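Local atomic coordinates of putative phosphomannomutase (PDB entry 1TUO), a protein that probably works as a magnesium-dependent mutase that moves a phosphate group between positions on a sugar, as members of the phosphohexose mutase family do. Residues 55-60 with 215-220; 183-188 with 208-213. One frame throughout, in Å; residues are numbered along the deposited sequence.

Contact 1: 55-60 with 215-220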
loop_
_atom_site.group_PDB
_atom_site.type_symbol
_atom_site.label_atom_id
_atom_site.label_comp_id
_atom_site.label_asym_id
_atom_site.label_seq_id
_atom_site.Cartn_x
_atom_site.Cartn_y
_atom_site.Cartn_z
ATOM N N HIS A 55 14.539 4.135 -4.086
ATOM C CA HIS A 55 13.768 4.840 -5.114
ATOM C C HIS A 55 12.977 3.843 -5.950
ATOM O O HIS A 55 13.304 2.661 -5.961
ATOM C CB HIS A 55 14.710 5.631 -6.019
ATOM C CG HIS A 55 15.642 4.775 -6.818
ATOM N ND1 HIS A 55 15.292 4.226 -8.035
ATOM C CD2 HIS A 55 16.916 4.386 -6.582
ATOM C CE1 HIS A 55 16.314 3.537 -8.512
ATOM N NE2 HIS A 55 17.312 3.620 -7.651
ATOM N N ASP A 56 11.936 4.313 -6.638
ATOM C CA ASP A 56 11.147 3.424 -7.483
ATOM C C ASP A 56 11.558 3.598 -8.945
ATOM O O ASP A 56 12.698 3.971 -9.212
ATOM C CB ASP A 56 9.640 3.643 -7.278
ATOM C CG ASP A 56 9.178 5.045 -7.620
ATOM O OD1 ASP A 56 8.021 5.362 -7.266
ATOM O OD2 ASP A 56 9.942 5.820 -8.236
ATOM N N THR A 57 10.656 3.319 -9.884
ATOM C CA THR A 57 11.010 3.431 -11.301
ATOM C C THR A 57 10.637 4.755 -11.946
ATOM O O THR A 57 10.796 4.917 -13.160
ATOM C CB THR A 57 10.344 2.321 -12.138
ATOM O OG1 THR A 57 8.926 2.527 -12.156
ATOM C CG2 THR A 57 10.645 0.952 -11.544
ATOM N N ARG A 58 10.156 5.703 -11.152
ATOM C CA ARG A 58 9.772 7.002 -11.706
ATOM C C ARG A 58 10.955 7.724 -12.330
ATOM O O ARG A 58 12.100 7.481 -11.968
ATOM C CB ARG A 58 9.112 7.847 -10.621
ATOM C CG ARG A 58 7.736 7.329 -10.279
ATOM C CD ARG A 58 7.116 7.919 -9.019
ATOM N NE ARG A 58 5.848 7.227 -8.777
ATOM C CZ ARG A 58 4.687 7.598 -9.304
ATOM N NH1 ARG A 58 4.618 8.675 -10.080
ATOM N NH2 ARG A 58 3.602 6.858 -9.114
ATOM N N PHE A 59 10.670 8.598 -13.294
ATOM C CA PHE A 59 11.720 9.328 -13.994
ATOM C C PHE A 59 12.599 10.123 -13.026
ATOM O O PHE A 59 12.101 10.884 -12.204
ATOM C CB PHE A 59 11.093 10.265 -15.037
ATOM C CG PHE A 59 12.086 10.821 -16.024
ATOM C CD1 PHE A 59 12.574 10.030 -17.061
ATOM C CD2 PHE A 59 12.536 12.133 -15.908
ATOM C CE1 PHE A 59 13.505 10.542 -17.980
ATOM C CE2 PHE A 59 13.468 12.654 -16.823
ATOM C CZ PHE A 59 13.950 11.858 -17.853
ATOM N N LEU A 60 13.911 9.927 -13.138
ATOM C CA LEU A 60 14.897 10.595 -12.292
ATOM C C LEU A 60 14.842 10.205 -10.816
ATOM O O LEU A 60 15.584 10.762 -10.009
ATOM C CB LEU A 60 14.772 12.120 -12.403
ATOM C CG LEU A 60 15.331 12.776 -13.669
ATOM C CD1 LEU A 60 14.939 14.244 -13.680
ATOM C CD2 LEU A 60 16.849 12.617 -13.716
ATOM N N PRO A 215 9.058 4.627 -16.718
ATOM C CA PRO A 215 8.631 5.843 -16.016
ATOM C C PRO A 215 7.224 6.327 -16.348
ATOM O O PRO A 215 6.664 7.146 -15.619
ATOM C CB PRO A 215 9.716 6.862 -16.384
ATOM C CG PRO A 215 10.215 6.378 -17.700
ATOM C CD PRO A 215 10.272 4.880 -17.514
ATOM N N LEU A 216 6.653 5.831 -17.442
ATOM C CA LEU A 216 5.295 6.209 -17.809
ATOM C C LEU A 216 4.358 5.034 -17.524
ATOM O O LEU A 216 3.173 5.069 -17.855
ATOM C CB LEU A 216 5.217 6.604 -19.285
ATOM C CG LEU A 216 5.911 7.923 -19.652
ATOM C CD1 LEU A 216 5.738 8.186 -21.141
ATOM C CD2 LEU A 216 5.320 9.069 -18.845
ATOM N N PHE A 217 4.918 4.004 -16.896
ATOM C CA PHE A 217 4.191 2.798 -16.501
ATOM C C PHE A 217 3.350 2.210 -17.644
ATOM O O PHE A 217 2.192 1.852 -17.485
ATOM C CB PHE A 217 3.290 3.137 -15.311
ATOM C CG PHE A 217 4.107 3.671 -14.164
ATOM C CD1 PHE A 217 4.273 5.041 -14.016
ATOM C CD2 PHE A 217 4.700 2.793 -13.268
ATOM C CE1 PHE A 217 5.041 5.537 -12.971
ATOM C CE2 PHE A 217 5.469 3.299 -12.221
ATOM C CZ PHE A 217 5.642 4.668 -12.066
ATOM N N HIS A 218 3.971 2.147 -18.836
ATOM C CA HIS A 218 3.304 1.542 -20.000
ATOM C C HIS A 218 1.968 2.205 -20.378
ATOM O O HIS A 218 1.075 1.573 -20.933
ATOM C CB HIS A 218 3.085 0.047 -19.736
ATOM C CG HIS A 218 4.405 -0.648 -19.516
ATOM N ND1 HIS A 218 5.243 -1.005 -20.522
ATOM C CD2 HIS A 218 4.976 -1.041 -18.301
ATOM C CE1 HIS A 218 6.301 -1.587 -19.921
ATOM N NE2 HIS A 218 6.168 -1.621 -18.593
ATOM N N GLY A 219 1.820 3.504 -20.037
ATOM C CA GLY A 219 0.678 4.264 -20.564
ATOM C C GLY A 219 -0.512 4.317 -19.589
ATOM O O GLY A 219 -1.579 4.841 -19.879
ATOM N N VAL A 220 -0.387 3.795 -18.375
ATOM C CA VAL A 220 -1.486 3.881 -17.415
ATOM C C VAL A 220 -0.936 4.437 -16.112
ATOM O O VAL A 220 0.268 4.665 -15.993
ATOM C CB VAL A 220 -2.100 2.488 -17.112
ATOM C CG1 VAL A 220 -2.659 1.875 -18.379
ATOM C CG2 VAL A 220 -1.042 1.570 -16.508
HETATM O O HOH W 1 7.854 8.756 -13.721
#
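F217 brings the CZ corner of its ring over the centre of the R58 guanidinium, 4.0 Å from that group's plane. The two planes are 49° apart, so a corner presses on a face. R58 leaves the backbone pointing away from 215-220, with its chain extended from CG to NE. Its aliphatic part thereby passes the ring edge, where R58 CG lies 3.8 Å from F217 CZ. A long arginine suits this place, giving methylenes to the ring and N-H groups to its surroundings. D56 fixes the start of that chain: its OD2 accepts from R58 N at 2.9 Å, from above the carboxylate plane, in an Asx turn, while OD1 lies in the guanidinium plane and forms a salt bridge with NE through a weak bond. The far nitrogens donate to backbone oxygens of S109, N111 and P112, and of Y115 on the next strand. The loop carrying S109 to P112 has the TASHNP sequence that in relatives bears the phosphorylated serine, so R58 probably braces it from the second shell while F217, from domain II, packs on the domain I side. T57 OG1 (chi1 67°) meets the ring obliquely, 3.5 Å from F217 CE2, and is hydrogen-bonded to G186 O; a short hydroxyl reaches that carbonyl beside the ring, and a long, flat phenyl can meet both T57 and R58. Farther out, P215 CB packs on F59 CB at 3.9 Å, near the F59 ring plane at its edge. A water joins the backbones there, accepting from F59 N and donating to P215 O.

Contact 2: 183-188 with 208-213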
loop_
_atom_site.group_PDB
_atom_site.type_symbol
_atom_site.label_atom_id
_atom_site.label_comp_id
_atom_site.label_asym_id
_atom_site.label_seq_id
_atom_site.Cartn_x
_atom_site.Cartn_y
_atom_site.Cartn_z
ATOM N N ASP A 183 1.349 -8.587 -12.741
ATOM C CA ASP A 183 1.359 -7.350 -13.504
ATOM C C ASP A 183 2.094 -6.362 -12.599
ATOM O O ASP A 183 1.587 -5.996 -11.537
ATOM C CB ASP A 183 -0.087 -6.910 -13.735
ATOM C CG ASP A 183 -0.204 -5.591 -14.463
ATOM O OD1 ASP A 183 -1.361 -5.178 -14.690
ATOM O OD2 ASP A 183 0.830 -4.970 -14.807
ATOM N N SER A 184 3.301 -5.970 -13.005
ATOM C CA SER A 184 4.107 -5.030 -12.228
ATOM C C SER A 184 3.793 -3.581 -12.578
ATOM O O SER A 184 4.246 -2.660 -11.898
ATOM C CB SER A 184 5.599 -5.304 -12.453
ATOM O OG SER A 184 5.986 -6.521 -11.842
ATOM N N MET A 185 3.007 -3.393 -13.635
ATOM C CA MET A 185 2.597 -2.069 -14.102
ATOM C C MET A 185 3.778 -1.155 -14.428
ATOM O O MET A 185 3.633 0.065 -14.447
ATOM C CB MET A 185 1.688 -1.393 -13.058
ATOM C CG MET A 185 0.477 -2.227 -12.643
ATOM S SD MET A 185 -0.691 -1.352 -11.565
ATOM C CE MET A 185 -1.776 -0.565 -12.806
ATOM N N GLY A 186 4.933 -1.757 -14.706
ATOM C CA GLY A 186 6.130 -0.990 -15.012
ATOM C C GLY A 186 6.735 -0.418 -13.744
ATOM O O GLY A 186 7.650 0.415 -13.787
ATOM N N GLY A 187 6.215 -0.888 -12.613
ATOM C CA GLY A 187 6.662 -0.424 -11.312
ATOM C C GLY A 187 7.750 -1.260 -10.666
ATOM O O GLY A 187 8.259 -2.220 -11.246
ATOM N N ALA A 188 8.074 -0.902 -9.429
ATOM C CA ALA A 188 9.152 -1.537 -8.672
ATOM C C ALA A 188 8.931 -2.946 -8.127
ATOM O O ALA A 188 9.853 -3.540 -7.573
ATOM C CB ALA A 188 9.570 -0.616 -7.541
ATOM N N PRO A 208 4.835 -13.024 -15.938
ATOM C CA PRO A 208 4.909 -11.565 -15.844
ATOM C C PRO A 208 4.084 -10.802 -16.866
ATOM O O PRO A 208 3.892 -11.245 -18.002
ATOM C CB PRO A 208 6.396 -11.298 -16.013
ATOM C CG PRO A 208 6.754 -12.296 -17.071
ATOM C CD PRO A 208 6.052 -13.562 -16.575
ATOM N N ILE A 209 3.602 -9.644 -16.431
ATOM C CA ILE A 209 2.828 -8.730 -17.257
ATOM C C ILE A 209 3.400 -7.350 -16.940
ATOM O O ILE A 209 3.537 -6.986 -15.768
ATOM C CB ILE A 209 1.325 -8.768 -16.900
ATOM C CG1 ILE A 209 0.702 -10.069 -17.416
ATOM C CG2 ILE A 209 0.614 -7.571 -17.501
ATOM C CD1 ILE A 209 -0.763 -10.240 -17.056
ATOM N N ARG A 210 3.753 -6.599 -17.979
ATOM C CA ARG A 210 4.323 -5.262 -17.811
ATOM C C ARG A 210 5.465 -5.257 -16.787
ATOM O O ARG A 210 5.543 -4.386 -15.913
ATOM C CB ARG A 210 3.218 -4.272 -17.416
ATOM C CG ARG A 210 2.191 -4.072 -18.532
ATOM C CD ARG A 210 1.202 -2.931 -18.289
ATOM N NE ARG A 210 0.267 -3.199 -17.199
ATOM C CZ ARG A 210 -0.912 -2.599 -17.069
ATOM N NH1 ARG A 210 -1.301 -1.692 -17.961
ATOM N NH2 ARG A 210 -1.712 -2.908 -16.059
ATOM N N GLU A 211 6.363 -6.231 -16.914
ATOM C CA GLU A 211 7.483 -6.356 -15.989
ATOM C C GLU A 211 8.605 -5.358 -16.214
ATOM O O GLU A 211 9.337 -5.028 -15.285
ATOM C CB GLU A 211 8.058 -7.776 -16.039
ATOM C CG GLU A 211 8.391 -8.272 -17.434
ATOM C CD GLU A 211 9.100 -9.617 -17.415
ATOM O OE1 GLU A 211 9.066 -10.320 -18.449
ATOM O OE2 GLU A 211 9.698 -9.963 -16.371
ATOM N N GLU A 212 8.747 -4.879 -17.443
ATOM C CA GLU A 212 9.801 -3.924 -17.763
ATOM C C GLU A 212 9.584 -2.584 -17.063
ATOM O O GLU A 212 8.517 -1.991 -17.174
ATOM C CB GLU A 212 9.862 -3.713 -19.278
ATOM C CG GLU A 212 10.836 -2.645 -19.733
ATOM C CD GLU A 212 10.899 -2.534 -21.246
ATOM O OE1 GLU A 212 11.378 -3.495 -21.886
ATOM O OE2 GLU A 212 10.464 -1.494 -21.794
ATOM N N PRO A 213 10.595 -2.098 -16.319
ATOM C CA PRO A 213 10.463 -0.812 -15.622
ATOM C C PRO A 213 10.193 0.271 -16.663
ATOM O O PRO A 213 10.817 0.279 -17.729
ATOM C CB PRO A 213 11.822 -0.642 -14.947
ATOM C CG PRO A 213 12.255 -2.070 -14.699
ATOM C CD PRO A 213 11.884 -2.738 -16.001
HETATM O O HOH W 2 9.545 -2.817 -13.454
#
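Backbone bonds tie the two segments just where their neighbouring parallel strands, 180-183 and 206-209, run out. S184 N donates to I209 O at 3.0 Å, almost along the C=O axis. S184 to G187 form a type I' turn, closed by G187 N donating to S184 O, and the inner G186 sends its N-H across to R210 O, also at 3.0 Å. Glycine fits at 186, where phi is positive, and at 187, where a side chain would crowd S184 O.

The charged interaction is a side-on, two-pronged salt bridge. R210, bent at chi3 (-69°), donates hydrogen bonds from NE to D183 OD2 at 3.0 Å and from NH2 to D183 OD1 at 2.7 Å, each carboxylate oxygen accepting through its syn lone pair. D183 CG stands anti to its backbone N (chi1 177°), placing the carboxylate at the guanidinium edge, with the planes 34° apart. OD2 also accepts from M185 N at 2.9 Å, forming an Asx turn, and T232 bonds to OD1. An alanine here has no carboxylate for R210, M185 N or T232, and would probably loosen both the hold on R210 and the start of the turn.

Van der Waals packing is modest: the I209 CG2 methyl lies 3.7 Å from the carboxylate carbon, D183 CG, and the M185 chain runs beside R210, pointing the same way. CA-H...O contacts complete the fit, among them G186 CA to E212 O at 3.4 Å. These are the C-terminal ends of the two strands of a beta-alpha-beta unit of domain II, with helix 192-199 between them. So many donors around one buried carboxylate would probably keep D183 ionised.

Contact 2 lies wholly within the second domain, where it joins the ends of two adjacent sheet strands, and an ion pair whose carboxylate is buried does the work with direct backbone bonds. Contact 1 spans the first two domains; its segments, both loops, meet through van der Waals packing and a bridging water. Both are partly buried: contact 1 runs from buried R58 and F217 out to exposed F59, contact 2 from buried D183 and the glycine turn out to exposed E211, E212 and P213. The two sites, about 10 Å apart centre to centre, also touch: H218 NE2 is 2.8 Å from E212 O, a probable hydrogen bond, and F217 CD2 packs against M185 O. The 183-188 turn thus touches both segments of contact 1.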